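Side-chain contacts in 4-hydroxybenzoyl-CoA thioesterase (Pseudomonas sp. CBS3, PDB 1LO7), which hydrolyses 4-hydroxybenzoyl-CoA to 4-hydroxybenzoate and free coenzyme A, the last step in converting 4-chlorobenzoate to 4-hydroxybenzoate, working as a homotetramer of hot-dog-fold subunits: residues E86-K90 with S91-R95; E131-A134 with D135-E138; A33-R36 with N37-K41. All blocks are in the same frame, centred on the assembly; numbering follows the deposited sequence.

Interaction 1. Residues E86-K90 with S91-R95; sequences EWRRK and SFVQR. With 4CO (4-hydroxyphenacyl coenzyme A), chain B.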
loop_
_atom_site.group_PDB
_atom_site.type_symbol
_atom_site.label_atom_id
_atom_site.label_comp_id
_atom_site.label_asym_id
_atom_site.label_seq_id
_atom_site.Cartn_x
_atom_site.Cartn_y
_atom_site.Cartn_z
ATOM N N GLU A 86 -16.764 5.166 23.220
ATOM C CA GLU A 86 -17.783 4.401 23.931
ATOM C C GLU A 86 -17.498 2.911 23.939
ATOM O O GLU A 86 -17.045 2.312 22.937
ATOM C CB GLU A 86 -19.120 4.678 23.189
ATOM C CG GLU A 86 -20.350 3.864 23.672
ATOM C CD GLU A 86 -21.537 4.047 22.730
ATOM O OE1 GLU A 86 -22.456 3.283 22.652
ATOM O OE2 GLU A 86 -21.429 5.105 21.968
ATOM N N TRP A 87 -17.756 2.295 25.102
ATOM C CA TRP A 87 -17.602 0.837 25.283
ATOM C C TRP A 87 -19.032 0.307 25.235
ATOM O O TRP A 87 -19.935 0.758 25.960
ATOM C CB TRP A 87 -16.973 0.440 26.627
ATOM C CG TRP A 87 -15.581 0.942 26.908
ATOM C CD1 TRP A 87 -15.247 1.890 27.831
ATOM C CD2 TRP A 87 -14.361 0.460 26.354
ATOM N NE1 TRP A 87 -13.902 2.069 27.852
ATOM C CE2 TRP A 87 -13.322 1.201 26.958
ATOM C CE3 TRP A 87 -14.044 -0.518 25.412
ATOM C CZ2 TRP A 87 -11.977 0.978 26.622
ATOM C CZ3 TRP A 87 -12.707 -0.722 25.073
ATOM C CH2 TRP A 87 -11.696 0.018 25.684
ATOM N N ARG A 88 -19.255 -0.647 24.360
ATOM C CA ARG A 88 -20.535 -1.223 24.170
ATOM C C ARG A 88 -20.513 -2.572 24.795
ATOM O O ARG A 88 -20.197 -2.633 25.970
ATOM C CB ARG A 88 -20.981 -1.163 22.707
ATOM C CG ARG A 88 -21.168 0.294 22.285
ATOM C CD ARG A 88 -21.435 0.478 20.790
ATOM N NE ARG A 88 -21.738 1.883 20.467
ATOM C CZ ARG A 88 -22.065 2.314 19.252
ATOM N NH1 ARG A 88 -22.153 1.493 18.220
ATOM N NH2 ARG A 88 -22.326 3.622 19.092
ATOM N N ARG A 89 -20.859 -3.624 24.076
ATOM C CA ARG A 89 -20.811 -4.931 24.716
ATOM C C ARG A 89 -19.626 -5.629 24.092
ATOM O O ARG A 89 -18.573 -5.771 24.718
ATOM C CB ARG A 89 -22.104 -5.737 24.554
ATOM C CG ARG A 89 -21.992 -7.124 25.194
ATOM C CD ARG A 89 -23.347 -7.807 25.341
ATOM N NE ARG A 89 -23.392 -8.732 26.473
ATOM C CZ ARG A 89 -22.952 -9.994 26.408
ATOM N NH1 ARG A 89 -22.444 -10.499 25.288
ATOM N NH2 ARG A 89 -23.014 -10.785 27.481
ATOM N N LYS A 90 -19.784 -6.039 22.836
ATOM C CA LYS A 90 -18.678 -6.684 22.144
ATOM C C LYS A 90 -17.919 -5.665 21.298
ATOM O O LYS A 90 -16.814 -5.918 20.811
ATOM C CB LYS A 90 -19.178 -7.750 21.208
ATOM C CG LYS A 90 -19.755 -8.918 21.923
ATOM C CD LYS A 90 -19.888 -10.114 20.994
ATOM C CE LYS A 90 -20.484 -11.301 21.714
ATOM N NZ LYS A 90 -21.021 -12.251 20.759
ATOM N N SER A 91 -18.484 -4.485 21.114
ATOM C CA SER A 91 -17.814 -3.489 20.284
ATOM C C SER A 91 -17.422 -2.253 21.031
ATOM O O SER A 91 -17.853 -2.043 22.153
ATOM C CB SER A 91 -18.742 -3.059 19.136
ATOM O OG SER A 91 -19.956 -2.450 19.627
ATOM N N PHE A 92 -16.633 -1.403 20.377
ATOM C CA PHE A 92 -16.249 -0.145 20.982
ATOM C C PHE A 92 -16.066 0.861 19.832
ATOM O O PHE A 92 -15.777 0.475 18.682
ATOM C CB PHE A 92 -15.003 -0.295 21.880
ATOM C CG PHE A 92 -13.771 -0.790 21.127
ATOM C CD1 PHE A 92 -13.443 -2.155 21.095
ATOM C CD2 PHE A 92 -12.936 0.095 20.427
ATOM C CE1 PHE A 92 -12.328 -2.627 20.392
ATOM C CE2 PHE A 92 -11.810 -0.363 19.727
ATOM C CZ PHE A 92 -11.496 -1.730 19.711
ATOM N N VAL A 93 -16.233 2.118 20.159
ATOM C CA VAL A 93 -16.107 3.170 19.176
ATOM C C VAL A 93 -14.803 3.840 19.479
ATOM O O VAL A 93 -14.596 4.324 20.588
ATOM C CB VAL A 93 -17.269 4.186 19.279
ATOM C CG1 VAL A 93 -17.049 5.314 18.257
ATOM C CG2 VAL A 93 -18.668 3.559 19.071
ATOM N N GLN A 94 -13.913 3.829 18.482
ATOM C CA GLN A 94 -12.608 4.444 18.617
ATOM C C GLN A 94 -12.566 5.678 17.684
ATOM O O GLN A 94 -12.740 5.569 16.467
ATOM C CB GLN A 94 -11.463 3.453 18.262
ATOM C CG GLN A 94 -10.086 3.891 18.763
ATOM C CD GLN A 94 -9.072 2.747 18.662
ATOM O OE1 GLN A 94 -8.151 2.626 19.489
ATOM N NE2 GLN A 94 -9.242 1.894 17.673
ATOM N N ARG A 95 -12.353 6.826 18.283
ATOM C CA ARG A 95 -12.315 8.064 17.525
ATOM C C ARG A 95 -10.887 8.521 17.281
ATOM O O ARG A 95 -10.023 8.456 18.179
ATOM C CB ARG A 95 -13.075 9.177 18.275
ATOM C CG ARG A 95 -12.819 10.570 17.633
ATOM C CD ARG A 95 -13.831 11.617 18.077
ATOM N NE ARG A 95 -15.158 11.272 17.591
ATOM C CZ ARG A 95 -16.234 12.006 17.841
ATOM N NH1 ARG A 95 -16.173 13.117 18.572
ATOM N NH2 ARG A 95 -17.387 11.614 17.357
HETATM N N1A 4CO B . -22.159 -1.110 12.898
HETATM C C2A 4CO B . -22.075 -1.060 14.262
HETATM N N3A 4CO B . -21.775 -2.038 15.076
HETATM C C4A 4CO B . -21.514 -3.187 14.417
HETATM C C5A 4CO B . -21.573 -3.387 13.049
HETATM C C6A 4CO B . -21.905 -2.278 12.257
HETATM N N6A 4CO B . -21.983 -2.336 10.944
HETATM N N7A 4CO B . -21.263 -4.705 12.724
HETATM C C8A 4CO B . -21.034 -5.294 13.904
HETATM N N9A 4CO B . -21.194 -4.428 14.955
HETATM C C1D 4CO B . -21.118 -4.725 16.388
HETATM C C2D 4CO B . -22.310 -5.556 16.856
HETATM O O2D 4CO B . -23.473 -4.749 17.053
HETATM C C3D 4CO B . -21.765 -6.042 18.188
HETATM O O3D 4CO B . -21.624 -4.966 19.081
HETATM P P3D 4CO B . -22.165 -5.030 20.564
HETATM O O7A 4CO B . -23.573 -4.697 20.504
HETATM O O8A 4CO B . -21.939 -6.367 21.123
HETATM O O9A 4CO B . -21.374 -3.971 21.380
HETATM C C4D 4CO B . -20.350 -6.404 17.749
HETATM O O4D 4CO B . -20.075 -5.599 16.561
HETATM C C5D 4CO B . -20.049 -7.856 17.522
HETATM O O5D 4CO B . -20.769 -8.270 16.357
HETATM P P1A 4CO B . -21.613 -9.611 16.432
HETATM O O1A 4CO B . -22.371 -9.595 15.171
HETATM O O2A 4CO B . -22.461 -9.667 17.601
HETATM O O3A 4CO B . -20.669 -10.800 16.529
HETATM P P2A 4CO B . -19.999 -11.716 15.396
HETATM O O4A 4CO B . -19.018 -12.574 16.095
HETATM O O5A 4CO B . -21.043 -12.547 14.801
HETATM O O6A 4CO B . -19.444 -10.854 14.108
HETATM C CBP 4CO B . -17.441 -10.174 13.109
HETATM C CCP 4CO B . -18.347 -10.009 14.332
HETATM C CDP 4CO B . -17.019 -11.642 12.925
HETATM C CEP 4CO B . -16.244 -9.240 13.220
HETATM C CAP 4CO B . -18.224 -9.946 11.806
HETATM O OAP 4CO B . -18.824 -8.649 11.811
HETATM C C9P 4CO B . -17.274 -9.813 10.617
HETATM O O9P 4CO B . -16.607 -10.761 10.259
HETATM N N8P 4CO B . -17.138 -8.501 10.014
HETATM C C7P 4CO B . -16.034 -8.440 9.049
HETATM C C6P 4CO B . -14.721 -7.991 9.707
HETATM C C5P 4CO B . -13.729 -7.599 8.606
HETATM O O5P 4CO B . -13.402 -8.368 7.708
HETATM N N4P 4CO B . -13.217 -6.259 8.764
HETATM C C3P 4CO B . -12.363 -5.784 7.685
HETATM C C2P 4CO B . -10.991 -6.401 7.748
HETATM S S1P 4CO B . -10.374 -6.680 9.408
HETATM O O1B 4CO B . -7.762 -4.769 8.968
HETATM C C1B 4CO B . -7.910 -5.733 9.697
HETATM C C2B 4CO B . -7.471 -5.660 11.096
HETATM C C3B 4CO B . -7.637 -6.796 11.926
HETATM C C4B 4CO B . -7.204 -6.749 13.249
HETATM C C5B 4CO B . -6.580 -5.583 13.739
HETATM O O2B 4CO B . -6.076 -5.538 15.056
HETATM C C6B 4CO B . -6.442 -4.441 12.901
HETATM C C7B 4CO B . -6.890 -4.482 11.566
HETATM C CB 4CO B . -8.571 -6.969 9.209
HETATM O O HOH W 1 -21.756 -1.287 17.953
#
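Glu86 and Val93 form an antiparallel hydrogen-bonded pair, with Val93 N donating to Glu86 O at 2.9 Å, and Trp87 and Phe92 follow as a non-hydrogen-bonded pair. This is the end of the beta hairpin of strands 77-87 and 91-101 in the hot-dog sheet; at the turn, Arg88 N closes a 3.0 Å bond on Ser91 O. The turn grips the 3'-phosphate of 4-hydroxyphenacyl-CoA with three successive amides. Arg89 N reaches ligand O9A at 2.8 Å, Ser91 N donates to the same oxygen, and Lys90 N takes O8A at 2.8 Å, with a weaker second bond to O9A. Ser91 OG stands between its backbone N and carbonyl carbon (chi1 61°), which puts it beside both O9A and the ribose oxygen O3D. Lys90, whose role in substrate binding is established by experiment, leads its extended chain past the phosphate, CB and CG both near O8A. The Arg89 side chain goes instead to a salt bridge with Glu131. On the sheet face of Trp87 and Phe92 the two side chains lie side by side, CE3 of Trp87 3.7 Å from Phe92 CB, their rings oblique with planes at 56°. Beside Glu86 and Val93 runs the Arg88 side chain, whose NE forms a salt bridge with Glu86 OE1 at 2.7 Å, although its hydrogen bond is weak. The carboxylate sits at the guanidinium edge, while Val93 CG2 lies over the centre of one face, 3.5 Å above the plane. At another part of that edge a water accepts from Arg88 NH1 and donates to Ser91 OG.

Interaction 2. Residues E131-A134 with D135-E138; sequences EVPA and DYIE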
loop_
_atom_site.group_PDB
_atom_site.type_symbol
_atom_site.label_atom_id
_atom_site.label_comp_id
_atom_site.label_asym_id
_atom_site.label_seq_id
_atom_site.Cartn_x
_atom_site.Cartn_y
_atom_site.Cartn_z
ATOM N N GLU A 131 -16.869 -10.379 23.972
ATOM C CA GLU A 131 -17.229 -9.294 24.817
ATOM C C GLU A 131 -15.951 -8.568 25.161
ATOM O O GLU A 131 -14.906 -9.196 25.352
ATOM C CB GLU A 131 -17.832 -9.939 26.055
ATOM C CG GLU A 131 -18.152 -8.990 27.200
ATOM C CD GLU A 131 -18.898 -9.794 28.201
ATOM O OE1 GLU A 131 -20.028 -10.179 28.012
ATOM O OE2 GLU A 131 -18.166 -10.121 29.238
ATOM N N VAL A 132 -16.007 -7.243 25.210
ATOM C CA VAL A 132 -14.779 -6.513 25.508
ATOM C C VAL A 132 -14.191 -6.981 26.834
ATOM O O VAL A 132 -14.864 -6.923 27.825
ATOM C CB VAL A 132 -14.976 -4.993 25.475
ATOM C CG1 VAL A 132 -13.672 -4.277 25.764
ATOM C CG2 VAL A 132 -15.496 -4.547 24.124
ATOM N N PRO A 133 -12.929 -7.439 26.854
ATOM C CA PRO A 133 -12.354 -7.885 28.122
ATOM C C PRO A 133 -12.313 -6.795 29.198
ATOM O O PRO A 133 -11.856 -5.662 28.988
ATOM C CB PRO A 133 -10.954 -8.417 27.796
ATOM C CG PRO A 133 -11.033 -8.770 26.308
ATOM C CD PRO A 133 -12.038 -7.782 25.707
ATOM N N ALA A 134 -12.829 -7.139 30.375
ATOM C CA ALA A 134 -12.849 -6.180 31.462
ATOM C C ALA A 134 -11.476 -5.639 31.781
ATOM O O ALA A 134 -11.320 -4.465 32.083
ATOM C CB ALA A 134 -13.431 -6.850 32.697
ATOM N N ASP A 135 -10.461 -6.513 31.725
ATOM C CA ASP A 135 -9.099 -6.091 32.031
ATOM C C ASP A 135 -8.597 -5.067 31.026
ATOM O O ASP A 135 -7.832 -4.193 31.342
ATOM C CB ASP A 135 -8.075 -7.252 32.237
ATOM C CG ASP A 135 -8.096 -8.245 31.131
ATOM O OD1 ASP A 135 -9.117 -8.544 30.557
ATOM O OD2 ASP A 135 -6.943 -8.792 30.842
ATOM N N TYR A 136 -9.049 -5.183 29.800
ATOM C CA TYR A 136 -8.621 -4.236 28.773
ATOM C C TYR A 136 -9.262 -2.879 28.993
ATOM O O TYR A 136 -8.622 -1.838 28.813
ATOM C CB TYR A 136 -8.977 -4.803 27.394
ATOM C CG TYR A 136 -8.034 -5.886 26.977
ATOM C CD1 TYR A 136 -6.944 -6.274 27.759
ATOM C CD2 TYR A 136 -8.278 -6.584 25.790
ATOM C CE1 TYR A 136 -6.093 -7.319 27.371
ATOM C CE2 TYR A 136 -7.425 -7.596 25.363
ATOM C CZ TYR A 136 -6.335 -7.973 26.157
ATOM O OH TYR A 136 -5.502 -9.002 25.705
ATOM N N ILE A 137 -10.534 -2.884 29.394
ATOM C CA ILE A 137 -11.219 -1.643 29.659
ATOM C C ILE A 137 -10.475 -0.922 30.762
ATOM O O ILE A 137 -10.222 0.296 30.722
ATOM C CB ILE A 137 -12.643 -1.890 30.058
ATOM C CG1 ILE A 137 -13.339 -2.301 28.796
ATOM C CG2 ILE A 137 -13.306 -0.584 30.474
ATOM C CD1 ILE A 137 -14.815 -2.554 29.021
ATOM N N GLU A 138 -10.078 -1.702 31.749
ATOM C CA GLU A 138 -9.332 -1.063 32.834
ATOM C C GLU A 138 -7.983 -0.439 32.387
ATOM O O GLU A 138 -7.603 0.681 32.783
ATOM C CB GLU A 138 -9.109 -2.009 34.017
ATOM C CG GLU A 138 -8.481 -1.206 35.174
ATOM C CD GLU A 138 -9.497 -0.396 35.936
ATOM O OE1 GLU A 138 -10.700 -0.627 35.907
ATOM O OE2 GLU A 138 -8.929 0.576 36.612
#
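Pro133 O is gripped by two amides of the first helical turn: Ile137 N at 3.1 Å, nearly along the C=O axis, and Tyr136 N at 3.0 Å through a weak bond with an N-H...O angle of only 126°. One residue on, Ala134 O accepts from Glu138 N at 3.0 Å, continuing the i to i+4 pattern. Pro133 CB lies over one face of the Tyr136 ring, 4.2 Å from its centroid and 28° off the normal, a CH-pi contact, and CG touches the ring at CD2, 3.6 Å away. The phenol reaches this position with CG anti to its own carbonyl carbon. The arrangement is a helix start: Pro133 holds the N-cap position of the C-terminal helix 134-140, which follows strand 126-130 through a short loop. Tyr136 also meets the ring of Phe119 and makes a cation-pi contact with Arg54 of helix 47-54. With an alanine here, the Pro133 ring would probably lose its aromatic cover and Arg54 its pi partner, opening a gap against Phe119. Asp135 turns back over the start of the helix, its CG between the backbone N and carbonyl carbon (chi1 51°), and this brings OD1 to 3.3 Å from Pro133 CB; OD2 is salt-bridged to Arg54, which thus serves two neighbouring side chains. Across the helix start from the tyrosine, Val132 and Ile137 cross at about a right angle, CG1 to CG1 at 3.6 Å, and the Ile137 CD1 methyl comes within 3.9 Å of Val132 CG1, beside Trp87 of strand 77-87.

Interaction 3. Residues A33-R36 with N37-K41; sequences AASR and NYFIK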
loop_
_atom_site.group_PDB
_atom_site.type_symbol
_atom_site.label_atom_id
_atom_site.label_comp_id
_atom_site.label_asym_id
_atom_site.label_seq_id
_atom_site.Cartn_x
_atom_site.Cartn_y
_atom_site.Cartn_z
ATOM N N ALA A 33 -2.781 2.141 12.391
ATOM C CA ALA A 33 -1.589 2.132 13.237
ATOM C C ALA A 33 -1.901 2.892 14.526
ATOM O O ALA A 33 -1.491 2.518 15.635
ATOM C CB ALA A 33 -0.423 2.815 12.503
ATOM N N ALA A 34 -2.655 4.002 14.389
ATOM C CA ALA A 34 -2.972 4.781 15.602
ATOM C C ALA A 34 -3.884 3.958 16.537
ATOM O O ALA A 34 -3.818 4.050 17.744
ATOM C CB ALA A 34 -3.669 6.087 15.238
ATOM N N SER A 35 -4.780 3.152 15.967
ATOM C CA SER A 35 -5.686 2.313 16.784
ATOM C C SER A 35 -4.900 1.328 17.667
ATOM O O SER A 35 -5.169 1.126 18.862
ATOM C CB SER A 35 -6.600 1.508 15.844
ATOM O OG SER A 35 -7.317 0.487 16.546
ATOM N N ARG A 36 -3.918 0.686 17.038
ATOM C CA ARG A 36 -3.118 -0.310 17.730
ATOM C C ARG A 36 -2.175 0.371 18.701
ATOM O O ARG A 36 -1.924 -0.150 19.795
ATOM C CB ARG A 36 -2.323 -1.147 16.742
ATOM C CG ARG A 36 -1.916 -2.495 17.340
ATOM C CD ARG A 36 -1.187 -3.360 16.315
ATOM N NE ARG A 36 0.102 -2.748 15.897
ATOM C CZ ARG A 36 1.248 -2.851 16.581
ATOM N NH1 ARG A 36 1.362 -3.541 17.704
ATOM N NH2 ARG A 36 2.326 -2.235 16.109
ATOM N N ASN A 37 -1.633 1.517 18.270
ATOM C CA ASN A 37 -0.724 2.289 19.105
ATOM C C ASN A 37 -1.415 2.671 20.425
ATOM O O ASN A 37 -0.800 2.720 21.523
ATOM C CB ASN A 37 -0.261 3.568 18.350
ATOM C CG ASN A 37 0.681 4.418 19.235
ATOM O OD1 ASN A 37 1.864 4.041 19.445
ATOM N ND2 ASN A 37 0.174 5.520 19.767
ATOM N N TYR A 38 -2.724 2.978 20.311
ATOM C CA TYR A 38 -3.504 3.350 21.501
ATOM C C TYR A 38 -3.474 2.203 22.481
ATOM O O TYR A 38 -3.144 2.372 23.638
ATOM C CB TYR A 38 -4.964 3.596 21.075
ATOM C CG TYR A 38 -5.904 3.802 22.230
ATOM C CD1 TYR A 38 -6.073 5.066 22.806
ATOM C CD2 TYR A 38 -6.636 2.726 22.730
ATOM C CE1 TYR A 38 -6.955 5.256 23.875
ATOM C CE2 TYR A 38 -7.526 2.889 23.796
ATOM C CZ TYR A 38 -7.673 4.156 24.361
ATOM O OH TYR A 38 -8.551 4.275 25.408
ATOM N N PHE A 39 -3.807 0.999 22.015
ATOM C CA PHE A 39 -3.808 -0.128 22.923
ATOM C C PHE A 39 -2.414 -0.431 23.479
ATOM O O PHE A 39 -2.300 -0.743 24.682
ATOM C CB PHE A 39 -4.397 -1.377 22.218
ATOM C CG PHE A 39 -5.873 -1.196 21.956
ATOM C CD1 PHE A 39 -6.725 -0.993 23.037
ATOM C CD2 PHE A 39 -6.423 -1.207 20.667
ATOM C CE1 PHE A 39 -8.098 -0.815 22.853
ATOM C CE2 PHE A 39 -7.795 -1.016 20.464
ATOM C CZ PHE A 39 -8.637 -0.833 21.564
ATOM N N ILE A 40 -1.355 -0.367 22.616
ATOM C CA ILE A 40 0.006 -0.658 23.097
ATOM C C ILE A 40 0.413 0.344 24.183
ATOM O O ILE A 40 0.981 -0.032 25.234
ATOM C CB ILE A 40 1.031 -0.681 21.962
ATOM C CG1 ILE A 40 0.826 -1.881 21.037
ATOM C CG2 ILE A 40 2.470 -0.615 22.479
ATOM C CD1 ILE A 40 1.169 -3.238 21.663
ATOM N N LYS A 41 0.092 1.607 23.931
ATOM C CA LYS A 41 0.436 2.624 24.885
ATOM C C LYS A 41 -0.359 2.469 26.143
ATOM O O LYS A 41 0.099 2.851 27.217
ATOM C CB LYS A 41 0.332 4.020 24.288
ATOM C CG LYS A 41 1.398 4.248 23.201
ATOM C CD LYS A 41 2.823 4.308 23.777
ATOM C CE LYS A 41 3.884 4.780 22.785
ATOM N NZ LYS A 41 3.798 3.997 21.557
HETATM O O HOH W 2 -2.474 6.030 19.198
#
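Phe39 and Ser35 meet on the buried flank of the helix, where ring carbon CD2 comes 3.2 Å from Ser35 O, although the backbone bond from Phe39 N to that oxygen is long and weak at 3.4 Å. The ring's CG is anti to its own carbonyl carbon (chi1 -69°), which carries it back along the axis over the preceding turn. Tyr38 CD2 lies 3.7 Å above one face of the Phe39 ring, offset toward its rim, and the ring also meets Phe119 edge-to-face. Ser35 OG lies close to the Gln94 amide of strand 91-101, probably hydrogen-bonded. Stronger i to i+4 bonds stand to either side in sequence: Asn37 N to Ala33 O at 2.8 Å, and Ile40 N to Arg36 O at 2.9 Å. A water donates to Ala34 O and accepts from Asn37 ND2, tying side chain to backbone one turn apart.

The other flank is looser. Arg36 and Ile40 run alongside each other, pointing the same way, but NH1 comes no closer than 3.8 Å to Ile40 CG1. The guanidinium is spoken for by Asp75 and Glu12 of the third subunit, which take NH2 in salt bridges and make this flank a contact of the tetramer. Toward the exposed end, Lys41 NZ curls back to Asn37 OD1 at 2.9 Å, tilted 23° from the amide plane. Packing of the buried flank against the curved antiparallel sheet marks helix 25-41 as the central helix of the hot-dog fold.

In the fold
Along the chain interaction 3 comes first, on helix 25-41, then interaction 1 at the hairpin of strands 77-87 and 91-101, then interaction 2 at the start of helix 134-140. Interaction 1 lies between the others by contact: its centre is about 11 Å from that of interaction 2 and about 15 Å from that of interaction 3. Arg89 O and Val132 N are 3.0 Å apart, probably a hydrogen bond, and Trp87 CZ3 packs 3.7 Å from Val132 CG1; on the other side Phe92 CZ lies 3.5 Å from Phe39 CZ. Interactions 2 and 3 do not touch. The phosphate-binding turn is thus connected to both the central and C-terminal helices.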